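Local coordinates for protein short-chain-enoyl-CoA hydratase (Clostridium acetobutylicum, PDB 5Z7R) that catalyses the reversible hydration of crotonyl-CoA, also accepting hexenoyl-CoA but no longer-chain analogues, as part of butanoate metabolism, at residues 68-73 with 80-85; 99-104 with 190-195; 121-126 with 186-191. All coordinates share one frame; numbering follows the deposited sequence.

All three contacts are mainly apolar and largely buried, with no hydrogen bond across their segments, yet they occupy different places. Contact 1 lies about 21 Å from the centre of the chain, joining two helices at the periphery near the predicted catalytic glutamates and beside the second and third subunits; its chemistry is sulfur against an aromatic ring. Contacts 2 and 3 are aliphatic, belong to the sheet core and both also touch the fourth subunit. Both use helix 188-201, their strands 100-104 and 121-125 are neighbours in one sheet, and their centres are about 7 Å apart. Small alanines let the helix close in contact 2, whereas a leucine fills the interface in contact 3. Contact 1 touches neither.

Contact 1 (68-73 with 80-85); sequences ISEMKE and RKFGIL
Phe82 carries its ring across to Met71 and makes this an oblique Met-aromatic contact, with Glu70 at its margin. Along segment 80-85 of helix 76-95, Arg80 comes first and serves the assembly, in salt bridges with Glu231 of the second subunit and Glu97 of the third. Two residues on, Phe82 points toward segment 68-73 from its CA. With CG anti to the backbone N (chi1 -165°), the ring extends outward from the helix and presents its CE2 corner to the thioether. Met71 SD lies 3.5 Å from Phe82 CE2, and Met71 CG is almost as near the same ring carbon, at 3.6 Å. The sulfur is 4.7 Å from the centroid of the Phe82 ring and 66° off the ring normal, an oblique approach. The two side chains cross at about a right angle; a bend at chi3 (-85°) turns the methionine methyl so that CE as well as SD passes the ring corner. On the same side of the ring plane but at another rim carbon, Glu70 OE1 stands 4.4 Å from Phe82 CE1, a long, marginal approach; the oxygen's hydrogen bond is to Ser30 OG. The Met71 side chain is about 7 Å from that of Glu134, the proton acceptor by similarity. Met71 also touches Ala66, whose counterpart in related crotonases supplies a backbone NH to the oxyanion hole, so the contact probably borders the acyl-CoA site. Helix 68-71 thus lies just after strand 63-64 and against the early turns of helix 76-95, Phe143 meets Phe82 from the loop before helix 145-153, and helix 240-253 of the second subunit packs on Ile68 and Lys72.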
loop_
_atom_site.group_PDB
_atom_site.type_symbol
_atom_site.label_atom_id
_atom_site.label_comp_id
_atom_site.label_asym_id
_atom_site.label_seq_id
_atom_site.Cartn_x
_atom_site.Cartn_y
_atom_site.Cartn_z
ATOM N N ILE A 68 -1.410 -17.885 30.693
ATOM C CA ILE A 68 -1.177 -19.056 29.857
ATOM C C ILE A 68 -2.166 -20.200 30.126
ATOM O O ILE A 68 -2.270 -21.124 29.319
ATOM C CB ILE A 68 0.262 -19.575 30.077
ATOM C CG1 ILE A 68 1.277 -18.467 29.751
ATOM C CG2 ILE A 68 0.538 -20.834 29.261
ATOM C CD1 ILE A 68 1.053 -17.806 28.417
ATOM N N SER A 69 -2.880 -20.144 31.252
ATOM C CA SER A 69 -3.908 -21.141 31.567
ATOM C C SER A 69 -5.082 -21.012 30.640
ATOM O O SER A 69 -5.682 -22.026 30.274
ATOM C CB SER A 69 -4.436 -20.982 32.988
ATOM O OG SER A 69 -3.389 -21.119 33.892
ATOM N N GLU A 70 -5.426 -19.778 30.270
ATOM C CA GLU A 70 -6.562 -19.597 29.403
ATOM C C GLU A 70 -6.215 -20.127 28.029
ATOM O O GLU A 70 -7.101 -20.536 27.293
ATOM C CB GLU A 70 -6.993 -18.146 29.329
ATOM C CG GLU A 70 -7.454 -17.581 30.658
ATOM C CD GLU A 70 -7.954 -16.150 30.536
ATOM O OE1 GLU A 70 -7.530 -15.451 29.576
ATOM O OE2 GLU A 70 -8.768 -15.728 31.404
ATOM N N MET A 71 -4.919 -20.171 27.714
ATOM C CA MET A 71 -4.429 -20.449 26.348
ATOM C C MET A 71 -4.046 -21.892 26.041
ATOM O O MET A 71 -4.202 -22.336 24.892
ATOM C CB MET A 71 -3.213 -19.552 26.043
ATOM C CG MET A 71 -3.609 -18.156 25.607
ATOM S SD MET A 71 -2.213 -17.083 25.220
ATOM C CE MET A 71 -1.851 -16.515 26.866
ATOM N N LYS A 72 -3.547 -22.613 27.046
ATOM C CA LYS A 72 -2.910 -23.912 26.849
ATOM C C LYS A 72 -3.668 -24.940 26.007
ATOM O O LYS A 72 -3.038 -25.800 25.349
ATOM C CB LYS A 72 -2.610 -24.551 28.202
ATOM C CG LYS A 72 -2.060 -25.971 28.112
ATOM C CD LYS A 72 -1.562 -26.440 29.467
ATOM C CE LYS A 72 -1.704 -27.944 29.605
ATOM N NZ LYS A 72 -3.111 -28.331 29.900
ATOM N N GLU A 73 -4.999 -24.903 26.075
ATOM C CA GLU A 73 -5.819 -25.936 25.444
ATOM C C GLU A 73 -6.565 -25.403 24.251
ATOM O O GLU A 73 -7.345 -26.135 23.636
ATOM C CB GLU A 73 -6.811 -26.538 26.448
ATOM C CG GLU A 73 -6.159 -27.366 27.554
ATOM C CD GLU A 73 -5.357 -28.556 27.053
ATOM O OE1 GLU A 73 -5.807 -29.256 26.127
ATOM O OE2 GLU A 73 -4.275 -28.812 27.612
ATOM N N ARG A 80 -6.777 -18.273 16.987
ATOM C CA ARG A 80 -7.091 -17.184 16.083
ATOM C C ARG A 80 -8.038 -16.186 16.730
ATOM O O ARG A 80 -7.729 -15.011 16.726
ATOM C CB ARG A 80 -7.640 -17.757 14.775
ATOM C CG ARG A 80 -8.370 -16.783 13.868
ATOM C CD ARG A 80 -8.836 -17.495 12.590
ATOM N NE ARG A 80 -9.164 -16.507 11.597
ATOM C CZ ARG A 80 -10.277 -15.786 11.583
ATOM N NH1 ARG A 80 -11.218 -15.933 12.513
ATOM N NH2 ARG A 80 -10.450 -14.885 10.621
ATOM N N LYS A 81 -9.146 -16.648 17.326
ATOM C CA LYS A 81 -10.165 -15.736 17.866
ATOM C C LYS A 81 -9.583 -14.923 19.003
ATOM O O LYS A 81 -9.813 -13.728 19.077
ATOM C CB LYS A 81 -11.437 -16.460 18.352
ATOM C CG LYS A 81 -12.680 -15.547 18.343
ATOM C CD LYS A 81 -13.802 -15.987 19.312
ATOM C CE LYS A 81 -14.811 -16.997 18.731
ATOM N NZ LYS A 81 -16.189 -16.451 18.476
ATOM N N PHE A 82 -8.843 -15.578 19.892
ATOM C CA PHE A 82 -8.138 -14.888 20.968
ATOM C C PHE A 82 -7.290 -13.728 20.395
ATOM O O PHE A 82 -7.496 -12.544 20.755
ATOM C CB PHE A 82 -7.253 -15.888 21.688
ATOM C CG PHE A 82 -6.744 -15.415 23.016
ATOM C CD1 PHE A 82 -7.622 -14.977 23.997
ATOM C CD2 PHE A 82 -5.386 -15.451 23.305
ATOM C CE1 PHE A 82 -7.153 -14.560 25.240
ATOM C CE2 PHE A 82 -4.914 -15.025 24.540
ATOM C CZ PHE A 82 -5.801 -14.588 25.514
ATOM N N GLY A 83 -6.398 -14.067 19.460
ATOM C CA GLY A 83 -5.552 -13.075 18.786
ATOM C C GLY A 83 -6.315 -11.880 18.294
ATOM O O GLY A 83 -5.934 -10.739 18.558
ATOM N N ILE A 84 -7.414 -12.123 17.590
ATOM C CA ILE A 84 -8.228 -11.040 17.036
ATOM C C ILE A 84 -8.812 -10.169 18.149
ATOM O O ILE A 84 -8.895 -8.949 18.028
ATOM C CB ILE A 84 -9.370 -11.600 16.106
ATOM C CG1 ILE A 84 -8.772 -12.099 14.789
ATOM C CG2 ILE A 84 -10.445 -10.556 15.806
ATOM C CD1 ILE A 84 -9.723 -12.874 13.896
ATOM N N LEU A 85 -9.250 -10.789 19.235
ATOM C CA LEU A 85 -9.943 -10.023 20.285
ATOM C C LEU A 85 -8.972 -9.130 21.054
ATOM O O LEU A 85 -9.262 -7.968 21.287
ATOM C CB LEU A 85 -10.714 -10.954 21.217
ATOM C CG LEU A 85 -11.874 -11.698 20.519
ATOM C CD1 LEU A 85 -12.714 -12.481 21.532
ATOM C CD2 LEU A 85 -12.746 -10.764 19.664
#

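Contact 2 (99-104 with 190-195); sequences PVIAAV and NTAKEI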
loop_
_atom_site.group_PDB
_atom_site.type_symbol
_atom_site.label_atom_id
_atom_site.label_comp_id
_atom_site.label_asym_id
_atom_site.label_seq_id
_atom_site.Cartn_x
_atom_site.Cartn_y
_atom_site.Cartn_z
ATOM N N PRO A 99 -4.479 11.256 23.171
ATOM C CA PRO A 99 -3.149 10.696 23.285
ATOM C C PRO A 99 -3.002 9.809 24.486
ATOM O O PRO A 99 -3.527 10.141 25.545
ATOM C CB PRO A 99 -2.300 11.915 23.490
ATOM C CG PRO A 99 -3.031 12.971 22.716
ATOM C CD PRO A 99 -4.435 12.720 23.088
ATOM N N VAL A 100 -2.303 8.685 24.349
ATOM C CA VAL A 100 -2.088 7.850 25.484
ATOM C C VAL A 100 -0.625 7.505 25.682
ATOM O O VAL A 100 0.075 7.130 24.748
ATOM C CB VAL A 100 -3.062 6.639 25.561
ATOM C CG1 VAL A 100 -3.982 6.580 24.361
ATOM C CG2 VAL A 100 -2.375 5.335 25.871
ATOM N N ILE A 101 -0.200 7.679 26.945
ATOM C CA ILE A 101 1.157 7.569 27.375
ATOM C C ILE A 101 1.219 6.323 28.221
ATOM O O ILE A 101 0.468 6.201 29.211
ATOM C CB ILE A 101 1.546 8.814 28.229
ATOM C CG1 ILE A 101 1.477 10.092 27.398
ATOM C CG2 ILE A 101 2.955 8.718 28.813
ATOM C CD1 ILE A 101 1.059 11.300 28.213
ATOM N N ALA A 102 2.091 5.403 27.845
ATOM C CA ALA A 102 2.429 4.283 28.691
ATOM C C ALA A 102 3.554 4.661 29.684
ATOM O O ALA A 102 4.700 4.953 29.269
ATOM C CB ALA A 102 2.877 3.122 27.863
ATOM N N ALA A 103 3.242 4.643 30.980
ATOM C CA ALA A 103 4.272 4.772 31.990
ATOM C C ALA A 103 4.694 3.389 32.404
ATOM O O ALA A 103 4.093 2.744 33.252
ATOM C CB ALA A 103 3.778 5.577 33.171
ATOM N N VAL A 104 5.745 2.910 31.776
ATOM C CA VAL A 104 6.126 1.535 31.972
ATOM C C VAL A 104 6.962 1.546 33.218
ATOM O O VAL A 104 8.105 2.036 33.231
ATOM C CB VAL A 104 6.893 0.975 30.759
ATOM C CG1 VAL A 104 7.316 -0.472 30.973
ATOM C CG2 VAL A 104 6.031 1.100 29.522
ATOM N N ASN A 190 5.387 11.605 37.548
ATOM C CA ASN A 190 5.540 13.051 37.354
ATOM C C ASN A 190 5.926 13.270 35.921
ATOM O O ASN A 190 5.367 14.167 35.274
ATOM C CB ASN A 190 6.608 13.725 38.260
ATOM C CG ASN A 190 6.161 13.885 39.702
ATOM O OD1 ASN A 190 4.964 13.994 40.002
ATOM N ND2 ASN A 190 7.134 13.890 40.616
ATOM N N THR A 191 6.872 12.478 35.410
ATOM C CA THR A 191 7.274 12.701 34.016
ATOM C C THR A 191 6.060 12.544 33.056
ATOM O O THR A 191 5.762 13.470 32.291
ATOM C CB THR A 191 8.449 11.819 33.579
ATOM O OG1 THR A 191 9.517 11.979 34.507
ATOM C CG2 THR A 191 8.942 12.231 32.202
ATOM N N ALA A 192 5.363 11.400 33.141
ATOM C CA ALA A 192 4.104 11.170 32.407
ATOM C C ALA A 192 3.114 12.316 32.518
ATOM O O ALA A 192 2.558 12.761 31.497
ATOM C CB ALA A 192 3.452 9.914 32.894
ATOM N N LYS A 193 2.906 12.803 33.752
ATOM C CA LYS A 193 1.910 13.832 34.024
ATOM C C LYS A 193 2.329 15.137 33.456
ATOM O O LYS A 193 1.482 15.898 33.000
ATOM C CB LYS A 193 1.587 13.989 35.528
ATOM C CG LYS A 193 0.796 12.824 36.122
ATOM C CD LYS A 193 0.120 13.102 37.461
ATOM C CE LYS A 193 0.363 11.966 38.466
ATOM N NZ LYS A 193 -0.867 11.511 39.169
ATOM N N GLU A 194 3.629 15.421 33.450
ATOM C CA GLU A 194 4.052 16.672 32.834
ATOM C C GLU A 194 3.967 16.575 31.311
ATOM O O GLU A 194 3.535 17.532 30.655
ATOM C CB GLU A 194 5.408 17.177 33.369
ATOM C CG GLU A 194 6.666 16.449 32.927
ATOM C CD GLU A 194 7.806 16.487 33.963
ATOM O OE1 GLU A 194 8.992 16.410 33.543
ATOM O OE2 GLU A 194 7.527 16.556 35.195
ATOM N N ILE A 195 4.277 15.411 30.738
ATOM C CA ILE A 195 3.973 15.218 29.302
ATOM C C ILE A 195 2.461 15.376 29.057
ATOM O O ILE A 195 2.050 16.178 28.254
ATOM C CB ILE A 195 4.492 13.877 28.762
ATOM C CG1 ILE A 195 6.012 13.882 28.777
ATOM C CG2 ILE A 195 3.970 13.630 27.337
ATOM C CD1 ILE A 195 6.636 12.502 28.762
#
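Ile101 overlaps the inner side of residues 190-195 with both of its branches. Its CD1 reaches furthest, to 3.8 Å from Ile195 CG2, and the same CD1 of Ile101 lies 3.9 Å from Ala192 O, so one methyl touches both a helix carbonyl and the side chain three residues on. The other branch meets Ala192: Ile101 CG2 is 4.3 Å from Ala192 CB. This division follows from chi1 of -63°, which sets CG1 beside the backbone N and CG2 beside the carbonyl carbon. The two isoleucines cross obliquely, meeting most closely through their methyl groups.

Two residues further along the strand the contact narrows to methyl against methyl, with Ala103 CB 4.4 Å from Ala192 CB. With only these short side chains in between, the CA atoms of Ala103 and Ala192 come within 6.4 Å, the closest CA pair of the two segments. The alternation of a strand explains which residues take part: the side chains of Ile101 and Ala103 start toward the helix, that of Ala102 away from it. Strand 51-56 widens the same surface through Ile53, which touches both Ala103 and Ala192. At the far end, Ile195 also packs on Thr164 of the fourth subunit.

The axes of the short segments, strand 100-104 and residues 190-195 of helix 188-201, approach to 9.1 Å and run nearly antiparallel, at 170°. A helix laid antiparallel over parallel strands, here 51-56, 100-104 and 121-125, is the layered alpha/beta packing found in the core of the crotonase fold.

Contact 3 (121-126 with 186-191); sequences IRIASS and SELMNT
Leu188 spreads its two methyls along one face of strand 121-125, one on each of two residues that face the same way. Leu188 CD1 is directed to Ile123, where it lies 3.4 Å from CG2; Leu188 CD2 lies 3.8 Å from Ser125 CB. The leucine achieves this with CG anti to the backbone N (chi1 -175°), which carries the fork out from the first turn of the helix. Ile123 and Leu188 lie alongside each other, head to tail. Their methyl pair is tighter than usual van der Waals contact, and Ile123 has chi1 of -115°, away from a staggered position, so the precise fit there is doubtful. Strand 121-125 belongs to the larger sheet of the crotonase fold, parallel to its neighbours 100-104 and 182-183; the chain leaves 182-183 and turns into helix 188-201, and the beginning of that helix packs over this strand. Gln160 of the fourth subunit packs on Ile123 as well. Glu187 O accepts two bonds from Thr191, 2.8 Å from Thr191 N and 3.0 Å from Thr191 OG1, the hydroxyl lying 58° out of the carbonyl plane. This holds the threonine hydroxyl to its own segment, while the Thr191 side chain starts out toward the strand.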
loop_
_atom_site.group_PDB
_atom_site.type_symbol
_atom_site.label_atom_id
_atom_site.label_comp_id
_atom_site.label_asym_id
_atom_site.label_seq_id
_atom_site.Cartn_x
_atom_site.Cartn_y
_atom_site.Cartn_z
ATOM N N ILE A 121 2.914 7.230 23.155
ATOM C CA ILE A 121 4.211 7.566 23.716
ATOM C C ILE A 121 4.569 6.571 24.814
ATOM O O ILE A 121 3.759 6.286 25.696
ATOM C CB ILE A 121 4.148 8.981 24.303
ATOM C CG1 ILE A 121 4.010 10.000 23.179
ATOM C CG2 ILE A 121 5.392 9.318 25.107
ATOM C CD1 ILE A 121 3.330 11.282 23.596
ATOM N N ARG A 122 5.768 6.026 24.769
ATOM C CA ARG A 122 6.237 5.158 25.826
ATOM C C ARG A 122 7.359 5.870 26.576
ATOM O O ARG A 122 8.232 6.549 25.988
ATOM C CB ARG A 122 6.799 3.855 25.272
ATOM C CG ARG A 122 5.741 2.850 24.843
ATOM C CD ARG A 122 6.159 1.917 23.690
ATOM N NE ARG A 122 6.471 2.628 22.455
ATOM C CZ ARG A 122 5.608 3.330 21.744
ATOM N NH1 ARG A 122 4.333 3.442 22.120
ATOM N NH2 ARG A 122 6.019 3.939 20.644
ATOM N N ILE A 123 7.337 5.658 27.883
ATOM C CA ILE A 123 8.280 6.220 28.808
ATOM C C ILE A 123 8.454 5.130 29.849
ATOM O O ILE A 123 7.533 4.369 30.109
ATOM C CB ILE A 123 7.695 7.563 29.294
ATOM C CG1 ILE A 123 8.592 8.698 28.832
ATOM C CG2 ILE A 123 7.360 7.628 30.775
ATOM C CD1 ILE A 123 7.840 9.702 27.988
ATOM N N ALA A 124 9.645 4.979 30.379
ATOM C CA ALA A 124 9.913 3.837 31.232
ATOM C C ALA A 124 10.694 4.266 32.448
ATOM O O ALA A 124 11.315 5.339 32.425
ATOM C CB ALA A 124 10.687 2.790 30.477
ATOM N N SER A 125 10.668 3.417 33.486
ATOM C CA SER A 125 11.524 3.586 34.667
ATOM C C SER A 125 12.718 2.647 34.575
ATOM O O SER A 125 12.639 1.570 33.984
ATOM C CB SER A 125 10.760 3.430 36.004
ATOM O OG SER A 125 10.157 2.158 36.155
ATOM N N SER A 126 13.842 3.071 35.146
ATOM C CA SER A 126 15.126 2.426 34.841
ATOM C C SER A 126 15.115 0.935 35.157
ATOM O O SER A 126 15.957 0.197 34.674
ATOM C CB SER A 126 16.302 3.151 35.541
ATOM O OG SER A 126 16.213 3.058 36.961
ATOM N N SER A 186 10.922 6.826 41.075
ATOM C CA SER A 186 10.323 7.939 41.761
ATOM C C SER A 186 9.857 9.075 40.846
ATOM O O SER A 186 8.934 9.811 41.225
ATOM C CB SER A 186 11.296 8.489 42.819
ATOM O OG SER A 186 10.761 9.661 43.405
ATOM N N GLU A 187 10.499 9.249 39.679
ATOM C CA GLU A 187 10.143 10.303 38.721
ATOM C C GLU A 187 9.042 9.910 37.676
ATOM O O GLU A 187 8.434 10.782 37.055
ATOM C CB GLU A 187 11.392 10.741 37.959
ATOM C CG GLU A 187 12.558 11.211 38.828
ATOM C CD GLU A 187 13.780 11.662 38.011
ATOM O OE1 GLU A 187 14.051 11.117 36.912
ATOM O OE2 GLU A 187 14.503 12.562 38.481
ATOM N N LEU A 188 8.793 8.621 37.472
ATOM C CA LEU A 188 7.918 8.159 36.354
ATOM C C LEU A 188 6.566 8.887 36.149
ATOM O O LEU A 188 6.302 9.480 35.096
ATOM C CB LEU A 188 7.680 6.659 36.482
ATOM C CG LEU A 188 6.896 5.968 35.356
ATOM C CD1 LEU A 188 7.304 6.545 34.010
ATOM C CD2 LEU A 188 7.152 4.480 35.361
ATOM N N MET A 189 5.707 8.855 37.150
ATOM C CA MET A 189 4.390 9.447 37.000
ATOM C C MET A 189 4.438 10.955 36.873
ATOM O O MET A 189 3.597 11.536 36.176
ATOM C CB MET A 189 3.486 9.032 38.157
ATOM C CG MET A 189 3.042 7.571 38.070
ATOM S SD MET A 189 1.931 7.164 36.666
ATOM C CE MET A 189 0.829 8.587 36.642
ATOM N N ASN A 190 5.387 11.605 37.548
ATOM C CA ASN A 190 5.540 13.051 37.354
ATOM C C ASN A 190 5.926 13.270 35.921
ATOM O O ASN A 190 5.367 14.167 35.274
ATOM C CB ASN A 190 6.608 13.725 38.260
ATOM C CG ASN A 190 6.161 13.885 39.702
ATOM O OD1 ASN A 190 4.964 13.994 40.002
ATOM N ND2 ASN A 190 7.134 13.890 40.616
ATOM N N THR A 191 6.872 12.478 35.410
ATOM C CA THR A 191 7.274 12.701 34.016
ATOM C C THR A 191 6.060 12.544 33.056
ATOM O O THR A 191 5.762 13.470 32.291
ATOM C CB THR A 191 8.449 11.819 33.579
ATOM O OG1 THR A 191 9.517 11.979 34.507
ATOM C CG2 THR A 191 8.942 12.231 32.202
#